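Local structure of N-acetylmuramoyl-L-alanine amidase domain-containing protein SAOUHSC_02979 (Staphylococcus aureus, 5T1Q) at residues A[123-128]-A[335-340]; A[234-239]-A[317-322]; A[254-259]-A[330-335]. The protein probably acts as a secreted amidase on bacterial cell-wall peptidoglycan, this chain being the C-terminal part with its glucosaminidase-family and CHAP regions. All coordinates share one frame; numbering follows the deposited sequence. Where two conformers were deposited one is given.

Contact 1 of 3, residues A[123-128]-A[335-340]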
loop_
_atom_site.group_PDB
_atom_site.type_symbol
_atom_site.label_atom_id
_atom_site.label_comp_id
_atom_site.label_asym_id
_atom_site.label_seq_id
_atom_site.Cartn_x
_atom_site.Cartn_y
_atom_site.Cartn_z
ATOM N N ASN A 123 -4.331 -11.355 -7.567
ATOM C CA ASN A 123 -3.931 -11.726 -6.225
ATOM C C ASN A 123 -4.130 -10.451 -5.420
ATOM O O ASN A 123 -3.787 -9.359 -5.878
ATOM C CB ASN A 123 -2.488 -12.214 -6.203
ATOM C CG ASN A 123 -2.325 -13.511 -6.955
ATOM O OD1 ASN A 123 -3.059 -14.478 -6.716
ATOM N ND2 ASN A 123 -1.377 -13.545 -7.871
ATOM N N THR A 124 -4.720 -10.576 -4.245
ATOM C CA THR A 124 -5.045 -9.417 -3.447
ATOM C C THR A 124 -4.658 -9.708 -1.996
ATOM O O THR A 124 -4.877 -10.815 -1.491
ATOM C CB THR A 124 -6.539 -9.023 -3.651
ATOM O OG1 THR A 124 -6.812 -7.745 -3.070
ATOM C CG2 THR A 124 -7.478 -10.056 -3.081
ATOM N N LEU A 125 -4.070 -8.709 -1.342
ATOM C CA LEU A 125 -3.562 -8.871 0.009
ATOM C C LEU A 125 -4.626 -8.637 1.062
ATOM O O LEU A 125 -5.420 -7.692 0.981
ATOM C CB LEU A 125 -2.382 -7.936 0.238
ATOM C CG LEU A 125 -1.229 -8.102 -0.754
ATOM C CD1 LEU A 125 -0.222 -6.966 -0.601
ATOM C CD2 LEU A 125 -0.567 -9.461 -0.596
ATOM N N GLU A 126 -4.612 -9.498 2.064
ATOM C CA GLU A 126 -5.566 -9.463 3.138
ATOM C C GLU A 126 -4.795 -9.535 4.445
ATOM O O GLU A 126 -3.584 -9.809 4.466
ATOM C CB GLU A 126 -6.490 -10.684 3.030
ATOM C CG GLU A 126 -7.198 -10.892 1.687
ATOM C CD GLU A 126 -8.283 -9.871 1.383
ATOM O OE1 GLU A 126 -8.646 -9.063 2.267
ATOM O OE2 GLU A 126 -8.800 -9.890 0.242
ATOM N N ALA A 127 -5.500 -9.310 5.540
ATOM C CA ALA A 127 -4.889 -9.357 6.853
ATOM C C ALA A 127 -5.883 -9.838 7.906
ATOM O O ALA A 127 -7.068 -9.536 7.832
ATOM C CB ALA A 127 -4.345 -7.990 7.221
ATOM N N ASP A 128 -5.382 -10.656 8.827
ATOM C CA ASP A 128 -6.123 -11.152 9.988
ATOM C C ASP A 128 -5.283 -10.572 11.127
ATOM O O ASP A 128 -4.423 -11.247 11.704
ATOM C CB ASP A 128 -6.171 -12.689 9.991
ATOM C CG ASP A 128 -6.912 -13.269 11.194
ATOM O OD1 ASP A 128 -7.565 -12.508 11.939
ATOM O OD2 ASP A 128 -6.846 -14.506 11.389
ATOM N N LYS A 335 5.182 -4.954 10.247
ATOM C CA LYS A 335 4.378 -4.354 11.313
ATOM C C LYS A 335 2.886 -4.424 10.968
ATOM O O LYS A 335 2.032 -4.431 11.859
ATOM C CB LYS A 335 4.823 -2.904 11.563
ATOM C CG LYS A 335 4.302 -2.277 12.855
ATOM C CD LYS A 335 4.919 -2.935 14.094
ATOM C CE LYS A 335 4.291 -2.449 15.400
ATOM N NZ LYS A 335 4.463 -0.988 15.635
ATOM N N GLY A 336 2.579 -4.504 9.680
ATOM C CA GLY A 336 1.195 -4.587 9.216
ATOM C C GLY A 336 1.127 -4.511 7.698
ATOM O O GLY A 336 2.139 -4.279 7.032
ATOM N N LEU A 337 -0.063 -4.719 7.151
ATOM C CA LEU A 337 -0.271 -4.664 5.704
ATOM C C LEU A 337 -0.013 -3.256 5.143
ATOM O O LEU A 337 -0.629 -2.295 5.585
ATOM C CB LEU A 337 -1.713 -5.089 5.376
ATOM C CG LEU A 337 -2.151 -5.141 3.911
ATOM C CD1 LEU A 337 -1.304 -6.113 3.133
ATOM C CD2 LEU A 337 -3.617 -5.545 3.810
ATOM N N GLY A 338 0.883 -3.155 4.159
ATOM C CA GLY A 338 1.226 -1.878 3.512
ATOM C C GLY A 338 1.914 -0.865 4.431
ATOM O O GLY A 338 1.871 0.346 4.183
ATOM N N ILE A 339 2.547 -1.364 5.481
ATOM C CA ILE A 339 3.222 -0.516 6.455
ATOM C C ILE A 339 4.736 -0.653 6.330
ATOM O O ILE A 339 5.264 -1.756 6.305
ATOM C CB ILE A 339 2.844 -0.920 7.892
ATOM C CG1 ILE A 339 1.328 -0.960 8.080
ATOM C CG2 ILE A 339 3.501 0.017 8.910
ATOM C CD1 ILE A 339 0.634 0.353 7.863
ATOM N N ILE A 340 5.407 0.481 6.223
ATOM C CA ILE A 340 6.849 0.565 6.229
ATOM C C ILE A 340 7.211 0.870 7.690
ATOM O O ILE A 340 6.655 1.785 8.268
ATOM C CB ILE A 340 7.327 1.697 5.314
ATOM C CG1 ILE A 340 7.016 1.345 3.860
ATOM C CG2 ILE A 340 8.825 1.954 5.488
ATOM C CD1 ILE A 340 7.120 2.533 2.935
#
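The side chain of Leu-125 meets Leu-337 through two atoms, CB and CD1. Its CB lies 3.6 Å from Leu-337 CD1, and Leu-125 CD1 lies 4.0 Å from the same Leu-337 CD1. One methyl of Leu-337 thus rests against both the root and a branch end of Leu-125. The two side chains run at a slant to each other. Leu-125 also touches Pro-18 and Gln-252. At Glu-126 the side chain turns to the other side of the strand, and only its backbone takes part. Its carbonyl carbon C is 4.2 Å from Leu-337 CD2. The carboxylate oxygen OE1 is hydrogen-bonded to Thr-191, whose hydroxyl oxygen also bonds the backbone N of Ala-127.

Strands 119-128 and 131-140 form an antiparallel hairpin in the glucosaminidase-family part. The opposing segment belongs to the CHAP part. It makes a type II beta turn from Gly-336 to Ile-339, with Leu-337 as its first corner residue. Gly-338 takes the second corner with a phi of 65°, a value that glycine accepts readily. The turn pushes Leu-337 out toward the hairpin. Leu-337 CG stands opposite its own backbone N, at chi1 -178°, which carries both methyls toward the strand. No hydrogen bond joins the two segments here. Lys-198 instead binds the carbonyl oxygen of Leu-337 through NZ.

Ala-127 closes the line of touching residues. Its CB points toward the turn and sits 4.3 Å from Leu-337 CD2, a loose apolar contact beside the other branch of the leucine.

Contact 2 of 3, residues A[234-239]-A[317-322]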
loop_
_atom_site.group_PDB
_atom_site.type_symbol
_atom_site.label_atom_id
_atom_site.label_comp_id
_atom_site.label_asym_id
_atom_site.label_seq_id
_atom_site.Cartn_x
_atom_site.Cartn_y
_atom_site.Cartn_z
ATOM N N ASP A 234 14.054 14.408 11.265
ATOM C CA ASP A 234 14.142 12.955 11.110
ATOM C C ASP A 234 15.596 12.619 10.888
ATOM O O ASP A 234 16.324 13.403 10.293
ATOM C CB ASP A 234 13.299 12.479 9.934
ATOM C CG ASP A 234 11.812 12.671 10.165
ATOM O OD1 ASP A 234 11.421 12.953 11.324
ATOM O OD2 ASP A 234 11.036 12.528 9.198
ATOM N N GLU A 235 16.004 11.448 11.366
ATOM C CA GLU A 235 17.372 10.980 11.224
ATOM C C GLU A 235 17.728 10.662 9.778
ATOM O O GLU A 235 18.842 10.927 9.336
ATOM C CB GLU A 235 17.553 9.689 12.023
ATOM C CG GLU A 235 17.140 9.775 13.476
ATOM C CD GLU A 235 17.191 8.426 14.164
ATOM O OE1 GLU A 235 18.293 7.878 14.359
ATOM O OE2 GLU A 235 16.123 7.929 14.537
ATOM N N PHE A 236 16.765 10.097 9.052
ATOM C CA PHE A 236 16.998 9.611 7.670
ATOM C C PHE A 236 16.083 10.195 6.588
ATOM O O PHE A 236 14.991 10.680 6.864
ATOM C CB PHE A 236 16.882 8.069 7.657
ATOM C CG PHE A 236 17.521 7.399 8.860
ATOM C CD1 PHE A 236 18.894 7.342 8.991
ATOM C CD2 PHE A 236 16.735 6.858 9.874
ATOM C CE1 PHE A 236 19.477 6.759 10.103
ATOM C CE2 PHE A 236 17.308 6.263 10.992
ATOM C CZ PHE A 236 18.691 6.211 11.105
ATOM N N LYS A 237 16.546 10.109 5.344
ATOM C CA LYS A 237 15.788 10.587 4.185
ATOM C C LYS A 237 14.411 9.903 4.121
ATOM O O LYS A 237 14.303 8.694 4.356
ATOM C CB LYS A 237 16.578 10.313 2.897
ATOM C CG LYS A 237 15.867 10.693 1.610
ATOM C CD LYS A 237 16.633 10.240 0.374
ATOM C CE LYS A 237 17.921 11.015 0.177
ATOM N NZ LYS A 237 18.540 10.689 -1.137
ATOM N N PRO A 238 13.354 10.676 3.822
ATOM C CA PRO A 238 12.030 10.061 3.741
ATOM C C PRO A 238 11.921 9.079 2.576
ATOM O O PRO A 238 12.650 9.211 1.575
ATOM C CB PRO A 238 11.078 11.256 3.538
ATOM C CG PRO A 238 11.939 12.397 3.081
ATOM C CD PRO A 238 13.312 12.144 3.634
ATOM N N PHE A 239 11.039 8.092 2.712
ATOM C CA PHE A 239 10.848 7.137 1.652
ATOM C C PHE A 239 10.077 7.762 0.504
ATOM O O PHE A 239 9.178 8.555 0.727
ATOM C CB PHE A 239 10.106 5.882 2.120
ATOM C CG PHE A 239 9.882 4.877 1.012
ATOM C CD1 PHE A 239 10.943 4.140 0.513
ATOM C CD2 PHE A 239 8.626 4.697 0.453
ATOM C CE1 PHE A 239 10.763 3.229 -0.518
ATOM C CE2 PHE A 239 8.433 3.790 -0.575
ATOM C CZ PHE A 239 9.506 3.048 -1.060
ATOM N N PHE A 317 16.596 -2.834 4.690
ATOM C CA PHE A 317 17.593 -1.852 4.281
ATOM C C PHE A 317 18.307 -1.291 5.505
ATOM O O PHE A 317 17.652 -0.892 6.462
ATOM C CB PHE A 317 16.901 -0.726 3.502
ATOM C CG PHE A 317 17.836 0.364 3.041
ATOM C CD1 PHE A 317 18.573 0.212 1.886
ATOM C CD2 PHE A 317 17.979 1.536 3.766
ATOM C CE1 PHE A 317 19.442 1.206 1.446
ATOM C CE2 PHE A 317 18.858 2.532 3.346
ATOM C CZ PHE A 317 19.583 2.367 2.175
ATOM N N VAL A 318 19.639 -1.264 5.484
ATOM C CA VAL A 318 20.416 -0.730 6.602
ATOM C C VAL A 318 20.455 0.816 6.551
ATOM O O VAL A 318 21.132 1.399 5.700
ATOM C CB VAL A 318 21.862 -1.262 6.604
ATOM C CG1 VAL A 318 22.655 -0.695 7.781
ATOM C CG2 VAL A 318 21.875 -2.777 6.642
ATOM N N GLU A 319 19.722 1.466 7.458
ATOM C CA GLU A 319 19.710 2.929 7.536
ATOM C C GLU A 319 20.951 3.454 8.264
ATOM O O GLU A 319 21.470 4.511 7.934
ATOM C CB GLU A 319 18.477 3.433 8.283
ATOM C CG GLU A 319 17.139 3.077 7.657
ATOM C CD GLU A 319 16.811 3.840 6.377
ATOM O OE1 GLU A 319 17.544 4.797 6.005
ATOM O OE2 GLU A 319 15.782 3.496 5.749
ATOM N N LYS A 320 21.418 2.711 9.255
ATOM C CA LYS A 320 22.557 3.144 10.061
ATOM C C LYS A 320 23.264 1.978 10.713
ATOM O O LYS A 320 22.644 0.980 11.059
ATOM C CB LYS A 320 22.053 4.075 11.172
ATOM C CG LYS A 320 23.135 4.683 12.049
ATOM C CD LYS A 320 22.523 5.559 13.136
ATOM C CE LYS A 320 23.579 6.144 14.049
ATOM N NZ LYS A 320 22.907 6.984 15.063
ATOM N N VAL A 321 24.578 2.094 10.818
ATOM C CA VAL A 321 25.374 1.144 11.543
ATOM C C VAL A 321 25.797 1.918 12.802
ATOM O O VAL A 321 26.480 2.941 12.702
ATOM C CB VAL A 321 26.596 0.660 10.761
ATOM C CG1 VAL A 321 27.470 -0.217 11.649
ATOM C CG2 VAL A 321 26.179 -0.110 9.508
ATOM N N ASN A 322 25.367 1.450 13.966
ATOM C CA ASN A 322 25.705 2.117 15.239
ATOM C C ASN A 322 27.154 1.831 15.645
ATOM O O ASN A 322 27.756 0.878 15.175
ATOM C CB ASN A 322 24.727 1.672 16.333
ATOM C CG ASN A 322 23.289 2.102 16.041
ATOM O OD1 ASN A 322 23.034 3.257 15.685
ATOM N ND2 ASN A 322 22.344 1.177 16.196
#
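A classic beta bulge on strand 314-321 receives Phe-236. In the bulge Glu-319 and Lys-320 both face Val-328 of the next strand, and both meet the phenyl ring. Glu-319 CB sits almost squarely over one ring face, 3.8 Å from the centroid of Phe-236 and 5° off the ring normal. This is a CH-pi contact. Glu-235 CB lies over the opposite face, so the ring is sandwiched. Lys-320 CB approaches the ring obliquely, 3.9 Å from Phe-236 CE1, and the extended lysine chain crosses the phenylalanine at about a right angle. The backbone of the bulge touches the ring too, with Glu-319 O 3.7 Å from Phe-236 CE1.

The Glu-319 chain bends at chi2, -72°, which folds the carboxylate back beside the root of the phenylalanine. Glu-319 OE1 is then 3.7 Å from Phe-236 CB. The polar end is held elsewhere: OE1 makes a salt bridge with Arg-260, and OE2 is hydrogen-bonded to Ser-330.

The loop 234-239 reaches the bulge through Phe-236 and meets helix 253-262 through Arg-260. This arginine touches Phe-236 and bonds Lys-237 O, while Val-328 of strand 327-332 also touches the ring.

Contact 3 of 3, residues A[254-259]-A[330-335]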
loop_
_atom_site.group_PDB
_atom_site.type_symbol
_atom_site.label_atom_id
_atom_site.label_comp_id
_atom_site.label_asym_id
_atom_site.label_seq_id
_atom_site.Cartn_x
_atom_site.Cartn_y
_atom_site.Cartn_z
ATOM N N THR A 254 11.018 -7.291 -0.464
ATOM C CA THR A 254 11.929 -7.297 -1.597
ATOM C C THR A 254 11.777 -6.006 -2.393
ATOM O O THR A 254 12.753 -5.315 -2.664
ATOM C CB THR A 254 11.615 -8.500 -2.499
ATOM O OG1 THR A 254 10.207 -8.572 -2.679
ATOM C CG2 THR A 254 12.047 -9.788 -1.850
ATOM N N TRP A 255 10.543 -5.675 -2.744
ATOM C CA TRP A 255 10.258 -4.424 -3.454
ATOM C C TRP A 255 10.741 -3.201 -2.667
ATOM O O TRP A 255 11.264 -2.253 -3.236
ATOM C CB TRP A 255 8.742 -4.300 -3.719
ATOM C CG TRP A 255 8.331 -2.988 -4.314
ATOM C CD1 TRP A 255 8.183 -2.694 -5.635
ATOM C CD2 TRP A 255 8.020 -1.785 -3.598
ATOM N NE1 TRP A 255 7.792 -1.381 -5.786
ATOM C CE2 TRP A 255 7.688 -0.805 -4.549
ATOM C CE3 TRP A 255 7.991 -1.449 -2.248
ATOM C CZ2 TRP A 255 7.336 0.500 -4.192
ATOM C CZ3 TRP A 255 7.635 -0.143 -1.891
ATOM C CH2 TRP A 255 7.312 0.806 -2.859
ATOM N N TYR A 256 10.551 -3.217 -1.359
ATOM C CA TYR A 256 10.927 -2.058 -0.552
ATOM C C TYR A 256 12.431 -1.821 -0.599
ATOM O O TYR A 256 12.865 -0.690 -0.811
ATOM C CB TYR A 256 10.419 -2.167 0.910
ATOM C CG TYR A 256 10.956 -1.047 1.755
ATOM C CD1 TYR A 256 10.343 0.212 1.752
ATOM C CD2 TYR A 256 12.120 -1.219 2.522
ATOM C CE1 TYR A 256 10.858 1.250 2.499
ATOM C CE2 TYR A 256 12.656 -0.174 3.256
ATOM C CZ TYR A 256 12.021 1.053 3.247
ATOM O OH TYR A 256 12.537 2.081 3.976
ATOM N N VAL A 257 13.220 -2.878 -0.409
ATOM C CA VAL A 257 14.672 -2.720 -0.420
ATOM C C VAL A 257 15.208 -2.257 -1.800
ATOM O O VAL A 257 16.111 -1.419 -1.875
ATOM C CB VAL A 257 15.386 -3.986 0.072
ATOM C CG1 VAL A 257 16.891 -3.791 0.034
ATOM C CG2 VAL A 257 14.929 -4.352 1.487
ATOM N N TYR A 258 14.648 -2.805 -2.870
ATOM C CA TYR A 258 15.002 -2.403 -4.218
ATOM C C TYR A 258 14.797 -0.896 -4.385
ATOM O O TYR A 258 15.701 -0.194 -4.847
ATOM C CB TYR A 258 14.162 -3.178 -5.243
ATOM C CG TYR A 258 14.353 -2.724 -6.684
ATOM C CD1 TYR A 258 13.591 -1.675 -7.214
ATOM C CD2 TYR A 258 15.277 -3.348 -7.514
ATOM C CE1 TYR A 258 13.768 -1.249 -8.532
ATOM C CE2 TYR A 258 15.459 -2.931 -8.830
ATOM C CZ TYR A 258 14.710 -1.879 -9.328
ATOM O OH TYR A 258 14.894 -1.485 -10.638
ATOM N N ASN A 259 13.617 -0.409 -3.986
ATOM C CA ASN A 259 13.286 1.028 -4.103
ATOM C C ASN A 259 14.080 1.916 -3.165
ATOM O O ASN A 259 14.585 2.956 -3.571
ATOM C CB ASN A 259 11.786 1.269 -3.915
ATOM C CG ASN A 259 10.982 0.884 -5.149
ATOM O OD1 ASN A 259 10.473 -0.227 -5.250
ATOM N ND2 ASN A 259 10.959 1.755 -6.129
ATOM N N SER A 330 15.153 -0.479 7.996
ATOM C CA SER A 330 13.809 -0.133 7.585
ATOM C C SER A 330 13.329 -1.294 6.686
ATOM O O SER A 330 14.124 -1.956 5.994
ATOM C CB SER A 330 13.742 1.235 6.884
ATOM O OG SER A 330 14.459 1.247 5.665
ATOM N N GLU A 331 12.030 -1.525 6.685
ATOM C CA GLU A 331 11.469 -2.677 5.990
ATOM C C GLU A 331 9.980 -2.460 5.781
ATOM O O GLU A 331 9.425 -1.512 6.315
ATOM C CB GLU A 331 11.711 -3.917 6.854
ATOM C CG GLU A 331 11.187 -3.730 8.273
ATOM C CD GLU A 331 11.759 -4.689 9.292
ATOM O OE1 GLU A 331 12.390 -5.705 8.913
ATOM O OE2 GLU A 331 11.561 -4.425 10.506
ATOM N N SER A 332 9.350 -3.327 4.993
ATOM C CA SER A 332 7.928 -3.232 4.732
ATOM C C SER A 332 7.237 -4.535 5.077
ATOM O O SER A 332 7.852 -5.597 5.082
ATOM C CB SER A 332 7.673 -2.934 3.254
ATOM O OG SER A 332 8.116 -4.028 2.443
ATOM N N ASN A 333 5.942 -4.417 5.346
ATOM C CA ASN A 333 5.046 -5.522 5.639
ATOM C C ASN A 333 5.406 -6.482 6.788
ATOM O O ASN A 333 5.061 -7.655 6.729
ATOM C CB ASN A 333 4.653 -6.259 4.332
ATOM C CG ASN A 333 3.668 -5.441 3.477
ATOM O OD1 ASN A 333 3.782 -4.218 3.363
ATOM N ND2 ASN A 333 2.699 -6.105 2.896
ATOM N N VAL A 334 6.061 -5.976 7.842
ATOM C CA VAL A 334 6.293 -6.786 9.052
ATOM C C VAL A 334 5.421 -6.261 10.204
ATOM O O VAL A 334 4.966 -7.038 11.026
ATOM C CB VAL A 334 7.777 -6.868 9.516
ATOM C CG1 VAL A 334 8.674 -7.239 8.358
ATOM C CG2 VAL A 334 8.246 -5.585 10.176
ATOM N N LYS A 335 5.182 -4.954 10.247
ATOM C CA LYS A 335 4.378 -4.354 11.313
ATOM C C LYS A 335 2.886 -4.424 10.968
ATOM O O LYS A 335 2.032 -4.431 11.859
ATOM C CB LYS A 335 4.823 -2.904 11.563
ATOM C CG LYS A 335 4.302 -2.277 12.855
ATOM C CD LYS A 335 4.919 -2.935 14.094
ATOM C CE LYS A 335 4.291 -2.449 15.400
ATOM N NZ LYS A 335 4.463 -0.988 15.635
#
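In the CHAP part, helix 253-262 packs on the central sheet through Tyr-256, which faces Ser-330, Glu-331 and Ser-332 of strand 327-332. The axes of segments 254-259 and 330-332 approach to 7.3 Å, and their directions differ by 137°. The contact is buried on both sides.

Tyr-256 does nearly all the touching. With chi1 near trans (173°) its ring runs back along the strand. The hydroxyl therefore reaches Ser-330 while CB stays by Ser-332. Tyr-256 OH lies 2.7 Å from Ser-330 OG, and Ser-330 OG sits near the plane of the ring at its edge, 3.3 Å from CE2 of Tyr-256. Ser-330 OG is also hydrogen-bonded to Glu-319 OE2, so tyrosine, serine and glutamate form a short buried polar row. The carbonyl carbon C of Glu-331 lies over one ring face, offset toward the rim; Glu-331 N is 3.7 Å from Tyr-256 CE2. At the root of the tyrosine, Ser-332 OG is 3.3 Å from Tyr-256 CB, and Ser-332 CB is 3.7 Å from that same Tyr-256 CB. Ser-332 OG finds its polar partner in the carbonyl oxygen of Gly-251.

The CB of Glu-331 is directed away from the helix. Glu-331 OE1 is hydrogen-bonded to His-314 NE2, and its OE2 forms a salt bridge with Arg-343. A helix led by Cys-253 and packed on a sheet that supplies His-314 and Glu-331 is consistent with the papain-like fold of CHAP domains. Those three residues probably form the Cys-His-Glu triad.

In the fold
All three contacts reach the same mixed sheet. Contacts 2 and 3 involve the adjacent strands 314-321 and 327-332, and their centres are 13 Å apart. Phe-239 CD1 lies 3.5 Å from Tyr-256 CE1, which brings the loop of contact 2 onto the helix of contact 3. Contact 1 is 12 Å from contact 3, centre to centre, and 23 Å from contact 2. Its turn follows contact 3 directly in the chain, and Ile-340 CG2 packs 3.7 Å from Tyr-256 CE1. Contact 1 thus joins the hairpin to the turn between strands 327-332 and 339-345. The side chain of Glu-331 is about 7 Å from a bound sodium ion.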